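Local coordinates for protein vacuolar aminopeptidase 1 (Saccharomyces cerevisiae, PDB 5JGF) that removes N-terminal amino acids, preferably neutral or hydrophobic ones, from peptides in the yeast vacuole as a zinc-dependent dodecameric aminopeptidase, at residues T96-P101 / Q235-L240; I114-Y119 / T184-G189. All coordinates share one frame; numbering follows the deposited sequence.

Contact 1 (T96-P101 / Q235-L240)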
loop_
_atom_site.group_PDB
_atom_site.type_symbol
_atom_site.label_atom_id
_atom_site.label_comp_id
_atom_site.label_asym_id
_atom_site.label_seq_id
_atom_site.Cartn_x
_atom_site.Cartn_y
_atom_site.Cartn_z
ATOM N N THR D 96 10.182 31.735 19.975
ATOM C CA THR D 96 9.996 31.603 21.406
ATOM C C THR D 96 8.687 30.888 21.711
ATOM O O THR D 96 8.048 30.326 20.818
ATOM C CB THR D 96 10.021 33.002 22.090
ATOM O OG1 THR D 96 10.056 32.844 23.510
ATOM C CG2 THR D 96 8.790 33.819 21.709
ATOM N N VAL D 97 8.307 30.896 22.983
ATOM C CA VAL D 97 7.068 30.269 23.431
ATOM C C VAL D 97 6.320 31.343 24.212
ATOM O O VAL D 97 6.887 31.983 25.096
ATOM C CB VAL D 97 7.359 29.045 24.335
ATOM C CG1 VAL D 97 6.070 28.508 24.924
ATOM C CG2 VAL D 97 8.053 27.963 23.523
ATOM N N LYS D 98 5.052 31.545 23.872
ATOM C CA LYS D 98 4.234 32.576 24.509
ATOM C C LYS D 98 3.186 32.014 25.455
ATOM O O LYS D 98 2.513 31.041 25.125
ATOM C CB LYS D 98 3.502 33.389 23.434
ATOM C CG LYS D 98 4.386 34.177 22.486
ATOM C CD LYS D 98 4.941 35.402 23.184
ATOM C CE LYS D 98 5.603 36.359 22.207
ATOM N NZ LYS D 98 6.023 37.601 22.917
ATOM N N LEU D 99 3.035 32.619 26.630
ATOM C CA LEU D 99 1.987 32.160 27.531
ATOM C C LEU D 99 0.684 32.517 26.826
ATOM O O LEU D 99 0.594 33.557 26.175
ATOM C CB LEU D 99 2.045 32.886 28.878
ATOM C CG LEU D 99 2.744 32.146 30.016
ATOM C CD1 LEU D 99 4.232 32.048 29.721
ATOM C CD2 LEU D 99 2.503 32.882 31.324
ATOM N N LYS D 100 -0.320 31.657 26.939
ATOM C CA LYS D 100 -1.604 31.928 26.309
ATOM C C LYS D 100 -2.347 33.008 27.098
ATOM O O LYS D 100 -1.999 33.289 28.243
ATOM C CB LYS D 100 -2.435 30.642 26.249
ATOM C CG LYS D 100 -2.015 29.711 25.113
ATOM C CD LYS D 100 -2.655 28.341 25.236
ATOM C CE LYS D 100 -2.356 27.483 24.008
ATOM N NZ LYS D 100 -2.282 26.039 24.388
ATOM N N PRO D 101 -3.358 33.648 26.481
ATOM C CA PRO D 101 -4.150 34.698 27.135
ATOM C C PRO D 101 -4.594 34.215 28.513
ATOM O O PRO D 101 -4.641 34.980 29.479
ATOM C CB PRO D 101 -5.309 34.897 26.167
ATOM C CG PRO D 101 -4.632 34.727 24.845
ATOM C CD PRO D 101 -3.764 33.495 25.071
ATOM N N GLN D 235 -2.736 43.089 32.430
ATOM C CA GLN D 235 -2.440 42.229 31.282
ATOM C C GLN D 235 -0.949 41.933 31.210
ATOM O O GLN D 235 -0.146 42.564 31.895
ATOM C CB GLN D 235 -2.877 42.886 29.966
ATOM C CG GLN D 235 -4.203 42.373 29.406
ATOM C CD GLN D 235 -4.262 40.855 29.341
ATOM O OE1 GLN D 235 -3.236 40.187 29.199
ATOM N NE2 GLN D 235 -5.467 40.303 29.436
ATOM N N MET D 236 -0.582 40.962 30.381
ATOM C CA MET D 236 0.821 40.610 30.228
ATOM C C MET D 236 1.106 39.865 28.935
ATOM O O MET D 236 0.234 39.207 28.373
ATOM C CB MET D 236 1.303 39.789 31.428
ATOM C CG MET D 236 0.373 38.676 31.846
ATOM S SD MET D 236 0.950 37.842 33.350
ATOM C CE MET D 236 0.889 36.161 32.783
ATOM N N ASP D 237 2.340 40.007 28.467
ATOM C CA ASP D 237 2.821 39.370 27.246
ATOM C C ASP D 237 4.156 38.770 27.669
ATOM O O ASP D 237 5.188 39.438 27.625
ATOM C CB ASP D 237 3.026 40.426 26.153
ATOM C CG ASP D 237 3.502 39.833 24.837
ATOM O OD1 ASP D 237 3.758 38.612 24.781
ATOM O OD2 ASP D 237 3.629 40.599 23.855
ATOM N N LEU D 238 4.121 37.511 28.098
ATOM C CA LEU D 238 5.321 36.830 28.573
ATOM C C LEU D 238 5.772 35.680 27.678
ATOM O O LEU D 238 4.949 35.004 27.059
ATOM C CB LEU D 238 5.086 36.292 29.991
ATOM C CG LEU D 238 4.570 37.295 31.031
ATOM C CD1 LEU D 238 4.414 36.603 32.386
ATOM C CD2 LEU D 238 5.535 38.468 31.137
ATOM N N ASP D 239 7.089 35.478 27.628
ATOM C CA ASP D 239 7.718 34.413 26.847
ATOM C C ASP D 239 8.324 33.405 27.808
ATOM O O ASP D 239 8.533 33.694 28.988
ATOM C CB ASP D 239 8.937 34.904 26.051
ATOM C CG ASP D 239 8.614 35.912 24.982
ATOM O OD1 ASP D 239 9.583 36.328 24.315
ATOM O OD2 ASP D 239 7.442 36.284 24.797
ATOM N N LEU D 240 8.623 32.228 27.269
ATOM C CA LEU D 240 9.342 31.193 27.993
ATOM C C LEU D 240 10.565 31.094 27.093
ATOM O O LEU D 240 10.431 31.042 25.867
ATOM C CB LEU D 240 8.592 29.862 28.014
ATOM C CG LEU D 240 7.426 29.753 28.991
ATOM C CD1 LEU D 240 7.018 28.284 29.079
ATOM C CD2 LEU D 240 7.837 30.266 30.377
HETATM O O HOH W 1 3.648 39.152 21.615
HETATM O O HOH W 2 1.491 36.161 27.771
HETATM O O HOH W 3 2.313 36.311 25.545
HETATM O O HOH W 4 -2.788 37.447 29.900
HETATM O O HOH W 5 -5.468 37.466 28.812
#
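Lys98 and Asp239 face each other as a non-hydrogen-bonded antiparallel pair, and their side chains lie side by side, pointing the same way. The pair joins strand 96-99 to strand 233-242 in the antiparallel sheet that also holds strand 112-119. From CB, the lysine sets CG anti to its own carbonyl carbon (chi1 -64°), and a bend at chi2 (-75°) then carries CD to 3.1 Å from Asp239 OD2. CE stays beside the same oxygen. NZ completes the salt bridge, 2.7 Å from Asp239 OD2 on the syn side of the carboxylate, and makes a second one, 3.1 Å to Asp237 OD1, approached 28° out of the carboxylate plane. Water 1 accepts from NZ and donates to Asp237 OD2, closing a small polar ring. Asp237 OD2 is also bound by Tyr26 OH.

The backbones on both sides of this pair are joined by two bonds. Leu240 N donates to Val97 O, and Leu99 N reaches Leu238 O at 3.1 Å in a nearly straight bond. Val97 and Leu240 share the other face of the sheet, their CB atoms 4.0 Å apart. Leu99 spreads its two methyls: CD1 meets Leu240 CG at 4.0 Å, the two side chains crossing at about a right angle, while CD2 touches Met236 CE at 3.9 Å. Strand 132-140 and helix 216-226 add further apolar cover to Leu99 and Leu238.

One ammonium group thus lies between two carboxylates two residues apart on one strand, which probably favours its charged form and offsets the repulsion between the aspartates, while the face carrying Val97 and Leu240 is lined by apolar side chains.

Contact 2 (I114-Y119 / T184-G189); sequences IAVAPY and TIPVIG
Ile114 and Pro186 have the closest CA atoms of the two segments, 6.0 Å apart, and their backbones are tied by one weak bond, Ile114 N to Pro186 O, at 3.3 Å with an N-H...O angle of 155°. Just beyond it, strand 187-189, the outermost of this sheet within the chain, carries a classic beta bulge, Ile188 and Gly189 both facing Gly112.

Pro186 is met by two side chains, Val116 and Ile114. Its ring meets Val116 tip to tip: Val116 CG2 lies 3.5 Å from Pro186 CD, and CG1 touches the neighbouring CG more loosely. CG2 holds the crowded position between the backbone N and the carbonyl carbon of Val116, which places it against CD and CG of the ring. Pro186 CB is reached instead by Ile114 CG1, 4.0 Å away, with the two side chains crossing at about a right angle. The other branch of Ile114 serves a different partner, CG2 packing on Ile188 CD1 at 4.0 Å. The carbonyl oxygen of Ile114 has carbon neighbours from segment 184-189, with Ile185 CG2 at 3.7 Å and Pro186 CD at 3.6 Å.

Leu240 of strand 233-242 packs against Ile114, Val116 and Pro186 together. Other subunits of the dodecamer reach the backbone: Asn407 of a second subunit donates to Val116 O, and Asn352 of a third donates to Ile185 O.

With a single weak bond between the segments and every touching residue buried, adhesion here probably rests chiefly on aliphatic surface; a proline, having no N-H to donate, contributes its ring and its carbonyl oxygen.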
loop_
_atom_site.group_PDB
_atom_site.type_symbol
_atom_site.label_atom_id
_atom_site.label_comp_id
_atom_site.label_asym_id
_atom_site.label_seq_id
_atom_site.Cartn_x
_atom_site.Cartn_y
_atom_site.Cartn_z
ATOM N N ILE D 114 1.518 25.273 32.697
ATOM C CA ILE D 114 0.969 26.511 32.154
ATOM C C ILE D 114 0.684 26.317 30.673
ATOM O O ILE D 114 1.464 25.689 29.957
ATOM C CB ILE D 114 1.927 27.720 32.325
ATOM C CG1 ILE D 114 3.317 27.378 31.787
ATOM C CG2 ILE D 114 1.983 28.133 33.792
ATOM C CD1 ILE D 114 4.264 28.571 31.759
ATOM N N ALA D 115 -0.446 26.848 30.224
ATOM C CA ALA D 115 -0.835 26.741 28.824
ATOM C C ALA D 115 -0.043 27.769 28.020
ATOM O O ALA D 115 -0.025 28.954 28.360
ATOM C CB ALA D 115 -2.329 26.990 28.681
ATOM N N VAL D 116 0.612 27.310 26.960
ATOM C CA VAL D 116 1.427 28.183 26.124
ATOM C C VAL D 116 1.220 27.889 24.644
ATOM O O VAL D 116 0.594 26.894 24.279
ATOM C CB VAL D 116 2.935 28.012 26.444
ATOM C CG1 VAL D 116 3.197 28.321 27.913
ATOM C CG2 VAL D 116 3.380 26.588 26.121
ATOM N N ALA D 117 1.762 28.759 23.798
ATOM C CA ALA D 117 1.650 28.601 22.353
ATOM C C ALA D 117 2.996 28.915 21.711
ATOM O O ALA D 117 3.776 29.714 22.234
ATOM C CB ALA D 117 0.576 29.534 21.803
ATOM N N PRO D 118 3.291 28.287 20.566
ATOM C CA PRO D 118 4.569 28.546 19.903
ATOM C C PRO D 118 4.553 29.843 19.100
ATOM O O PRO D 118 3.543 30.193 18.493
ATOM C CB PRO D 118 4.728 27.329 18.999
ATOM C CG PRO D 118 3.309 27.091 18.547
ATOM C CD PRO D 118 2.501 27.283 19.826
ATOM N N TYR D 119 5.668 30.564 19.132
ATOM C CA TYR D 119 5.829 31.785 18.349
ATOM C C TYR D 119 6.865 31.323 17.332
ATOM O O TYR D 119 8.051 31.240 17.639
ATOM C CB TYR D 119 6.402 32.930 19.197
ATOM C CG TYR D 119 6.694 34.174 18.381
ATOM C CD1 TYR D 119 5.670 35.047 18.010
ATOM C CD2 TYR D 119 7.988 34.447 17.932
ATOM C CE1 TYR D 119 5.929 36.165 17.208
ATOM C CE2 TYR D 119 8.256 35.557 17.128
ATOM C CZ TYR D 119 7.224 36.412 16.771
ATOM O OH TYR D 119 7.490 37.509 15.986
ATOM N N THR D 184 3.751 18.865 24.431
ATOM C CA THR D 184 4.846 19.767 24.773
ATOM C C THR D 184 4.346 20.893 25.673
ATOM O O THR D 184 4.322 22.059 25.274
ATOM C CB THR D 184 5.477 20.356 23.500
ATOM O OG1 THR D 184 4.487 21.090 22.778
ATOM C CG2 THR D 184 6.011 19.246 22.610
ATOM N N ILE D 185 3.950 20.532 26.889
ATOM C CA ILE D 185 3.428 21.496 27.849
ATOM C C ILE D 185 4.432 21.734 28.974
ATOM O O ILE D 185 4.917 20.795 29.604
ATOM C CB ILE D 185 2.087 21.003 28.451
ATOM C CG1 ILE D 185 1.104 20.678 27.320
ATOM C CG2 ILE D 185 1.491 22.072 29.363
ATOM C CD1 ILE D 185 -0.203 20.042 27.787
ATOM N N PRO D 186 4.766 23.007 29.237
ATOM C CA PRO D 186 5.728 23.302 30.302
ATOM C C PRO D 186 5.213 22.942 31.690
ATOM O O PRO D 186 4.077 23.268 32.048
ATOM C CB PRO D 186 5.956 24.811 30.167
ATOM C CG PRO D 186 5.587 25.107 28.730
ATOM C CD PRO D 186 4.380 24.232 28.519
ATOM N N VAL D 187 6.059 22.266 32.463
ATOM C CA VAL D 187 5.732 21.897 33.834
ATOM C C VAL D 187 6.372 23.001 34.667
ATOM O O VAL D 187 7.568 23.274 34.534
ATOM C CB VAL D 187 6.339 20.529 34.207
ATOM C CG1 VAL D 187 6.219 20.289 35.706
ATOM C CG2 VAL D 187 5.618 19.427 33.441
ATOM N N ILE D 188 5.576 23.637 35.519
ATOM C CA ILE D 188 6.072 24.744 36.320
ATOM C C ILE D 188 6.278 24.428 37.801
ATOM O O ILE D 188 7.015 25.133 38.490
ATOM C CB ILE D 188 5.130 25.970 36.138
ATOM C CG1 ILE D 188 5.773 27.228 36.719
ATOM C CG2 ILE D 188 3.777 25.694 36.777
ATOM C CD1 ILE D 188 5.129 28.513 36.219
ATOM N N GLY D 189 5.649 23.371 38.301
ATOM C CA GLY D 189 5.843 23.033 39.701
ATOM C C GLY D 189 5.073 21.828 40.199
ATOM O O GLY D 189 4.438 21.113 39.428
#

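Overall arrangement
Contacts 1 and 2 belong to one six-stranded antiparallel sheet, their centres about 10 Å apart. Strand 96-99 lies between strands 233-242 and 112-119, and probable hydrogen bonds pass from Lys98 O to Ala117 N at 2.7 Å and from Thr96 O to Tyr119 N at 2.9 Å. Leu240 belongs to contact 1 and also packs on residues of both segments of contact 2. The Thr96 end is nearer the catalytic zinc site, its side chain about 8 Å from that of Glu299 and about 11 Å from a zinc ion; contact 2 is remote from it. Both contacts touch a second subunit, and contact 2 a third.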